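Local atomic coordinates of metallo-beta-lactamase (Serratia marcescens, PDB entry 3VPE), a protein that probably hydrolyses the beta-lactam ring of antibiotics with bound zinc ions, as a subclass B3 metallo-beta-lactamase. Residues L39-T44 with I68-S73. Residues are numbered along the deposited sequence; the frame is centred on the assembly and turned at random.
With ZN (zinc ion), chain B.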
loop_
_atom_site.group_PDB
_atom_site.type_symbol
_atom_site.label_atom_id
_atom_site.label_comp_id
_atom_site.label_asym_id
_atom_site.label_seq_id
_atom_site.Cartn_x
_atom_site.Cartn_y
_atom_site.Cartn_z
ATOM N N LEU A 39 -10.028 -0.649 -4.146
ATOM C CA LEU A 39 -9.512 -0.745 -2.771
ATOM C C LEU A 39 -8.014 -0.987 -2.899
ATOM O O LEU A 39 -7.604 -1.851 -3.683
ATOM C CB LEU A 39 -10.162 -1.918 -2.006
ATOM C CG LEU A 39 -9.589 -2.221 -0.616
ATOM C CD1 LEU A 39 -9.775 -1.062 0.383
ATOM C CD2 LEU A 39 -10.210 -3.490 -0.050
ATOM N N VAL A 40 -7.200 -0.248 -2.162
ATOM C CA VAL A 40 -5.783 -0.539 -2.111
ATOM C C VAL A 40 -5.478 -1.164 -0.762
ATOM O O VAL A 40 -5.668 -0.532 0.299
ATOM C CB VAL A 40 -4.939 0.740 -2.285
ATOM C CG1 VAL A 40 -3.443 0.419 -2.392
ATOM C CG2 VAL A 40 -5.425 1.545 -3.499
ATOM N N ASP A 41 -4.972 -2.402 -0.824
ATOM C CA ASP A 41 -4.595 -3.272 0.322
ATOM C C ASP A 41 -5.768 -3.793 1.171
ATOM O O ASP A 41 -6.871 -3.252 1.123
ATOM C CB ASP A 41 -3.462 -2.667 1.195
ATOM C CG ASP A 41 -2.097 -2.788 0.520
ATOM O OD1 ASP A 41 -1.937 -3.655 -0.380
ATOM O OD2 ASP A 41 -1.167 -2.047 0.879
ATOM N N GLY A 42 -5.477 -4.846 1.937
ATOM C CA GLY A 42 -6.494 -5.513 2.779
ATOM C C GLY A 42 -6.212 -5.494 4.263
ATOM O O GLY A 42 -7.075 -5.889 5.077
ATOM N N THR A 43 -5.043 -4.991 4.644
ATOM C CA THR A 43 -4.503 -5.112 6.004
ATOM C C THR A 43 -4.309 -6.579 6.386
ATOM O O THR A 43 -3.984 -7.384 5.525
ATOM C CB THR A 43 -5.261 -4.287 7.083
ATOM O OG1 THR A 43 -6.460 -4.969 7.492
ATOM C CG2 THR A 43 -5.650 -2.915 6.535
ATOM N N THR A 44 -4.484 -6.892 7.665
ATOM C CA THR A 44 -4.248 -8.259 8.171
ATOM C C THR A 44 -5.495 -9.109 7.991
ATOM O O THR A 44 -6.571 -8.597 7.673
ATOM C CB THR A 44 -3.941 -8.219 9.665
ATOM O OG1 THR A 44 -5.077 -7.623 10.314
ATOM C CG2 THR A 44 -2.663 -7.418 9.985
ATOM N N ILE A 68 -8.977 -4.828 -6.219
ATOM C CA ILE A 68 -8.171 -4.661 -5.020
ATOM C C ILE A 68 -6.709 -4.609 -5.459
ATOM O O ILE A 68 -6.207 -5.567 -6.075
ATOM C CB ILE A 68 -8.387 -5.815 -4.022
ATOM C CG1 ILE A 68 -9.833 -5.832 -3.522
ATOM C CG2 ILE A 68 -7.395 -5.675 -2.856
ATOM C CD1 ILE A 68 -10.201 -7.157 -2.891
ATOM N N LEU A 69 -6.026 -3.499 -5.158
ATOM C CA LEU A 69 -4.614 -3.374 -5.564
ATOM C C LEU A 69 -3.743 -3.777 -4.395
ATOM O O LEU A 69 -4.015 -3.370 -3.277
ATOM C CB LEU A 69 -4.313 -1.933 -5.996
ATOM C CG LEU A 69 -5.317 -1.339 -6.996
ATOM C CD1 LEU A 69 -4.822 0.062 -7.355
ATOM C CD2 LEU A 69 -5.453 -2.185 -8.244
ATOM N N SER A 70 -2.702 -4.578 -4.631
ATOM C CA SER A 70 -1.793 -4.956 -3.558
ATOM C C SER A 70 -0.475 -4.186 -3.685
ATOM O O SER A 70 0.118 -4.195 -4.755
ATOM C CB SER A 70 -1.494 -6.460 -3.681
ATOM O OG SER A 70 -0.477 -6.858 -2.745
ATOM N N THR A 71 -0.017 -3.555 -2.605
ATOM C CA THR A 71 1.362 -3.027 -2.566
ATOM C C THR A 71 2.355 -4.184 -2.507
ATOM O O THR A 71 3.148 -4.372 -3.426
ATOM C CB THR A 71 1.606 -2.096 -1.357
ATOM O OG1 THR A 71 1.185 -2.748 -0.151
ATOM C CG2 THR A 71 0.849 -0.741 -1.561
ATOM N N HIS A 72 2.317 -4.979 -1.435
ATOM C CA HIS A 72 3.189 -6.139 -1.389
ATOM C C HIS A 72 2.584 -7.239 -0.542
ATOM O O HIS A 72 1.690 -7.009 0.300
ATOM C CB HIS A 72 4.626 -5.768 -0.956
ATOM C CG HIS A 72 4.757 -5.388 0.495
ATOM N ND1 HIS A 72 4.683 -4.120 0.923
ATOM C CD2 HIS A 72 5.033 -6.166 1.616
ATOM C CE1 HIS A 72 4.871 -4.080 2.260
ATOM N NE2 HIS A 72 5.076 -5.337 2.691
ATOM N N SER A 73 3.093 -8.447 -0.779
ATOM C CA SER A 73 2.516 -9.688 -0.264
ATOM C C SER A 73 3.056 -10.126 1.114
ATOM O O SER A 73 3.573 -11.260 1.264
ATOM C CB SER A 73 2.686 -10.764 -1.357
ATOM O OG SER A 73 4.038 -10.814 -1.762
HETATM ZN ZN ZN B . 6.209 -5.842 4.326
HETATM O O HOH W 1 -0.940 -6.169 -0.228
HETATM O O HOH W 2 5.423 -5.593 6.116
#
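Asp41 lays its carboxylate across the backbone that follows strand 65-69, crossing the side chain of Thr71 at about a right angle and gripping that residue twice. The two segments continue from neighbouring parallel strands of a beta-alpha-beta unit (strand 37-40, helix 47-57, strand 65-69) in the alpha-beta/beta-alpha fold of the metallo-beta-lactamases. Parallel pairing follows from two backbone bonds to one residue: Leu69 N donates to Leu39 O at 2.7 Å, and Leu69 O accepts Asp41 N at 2.8 Å. On one face of the sheet Leu39 CD2 lies 4.2 Å from Ile68 CG1, and both side chains pack on Met84 of helix 81-88. On the other, Val40 CG2 touches Leu69 CD1, while Val40 also meets Phe172 of strand 166-173, in the second sheet.

Past the strands the carboxylate takes over from the backbone. Thr71 N reaches Asp41 OD1 at 2.9 Å, on the syn side but 22° out of the carboxylate plane, whereas Thr71 OG1 donates to the syn lone pair of Asp41 OD2 at 2.7 Å. A chi1 of 51° puts OG1 between the backbone N and carbonyl carbon of Thr71, on the side where it and the amide can both meet the carboxylate; bonds to both oxygens limit the rotation of that group. The next residue, His72, coordinates zinc with His74 and His150, consistent with a second-shell part for Asp41, which holds the residue just before this ligand. One water joins the two segments further: it donates to Asp41 OD1 (2.7 Å) and to His72 O (2.8 Å), and accepts from Ser70 OG.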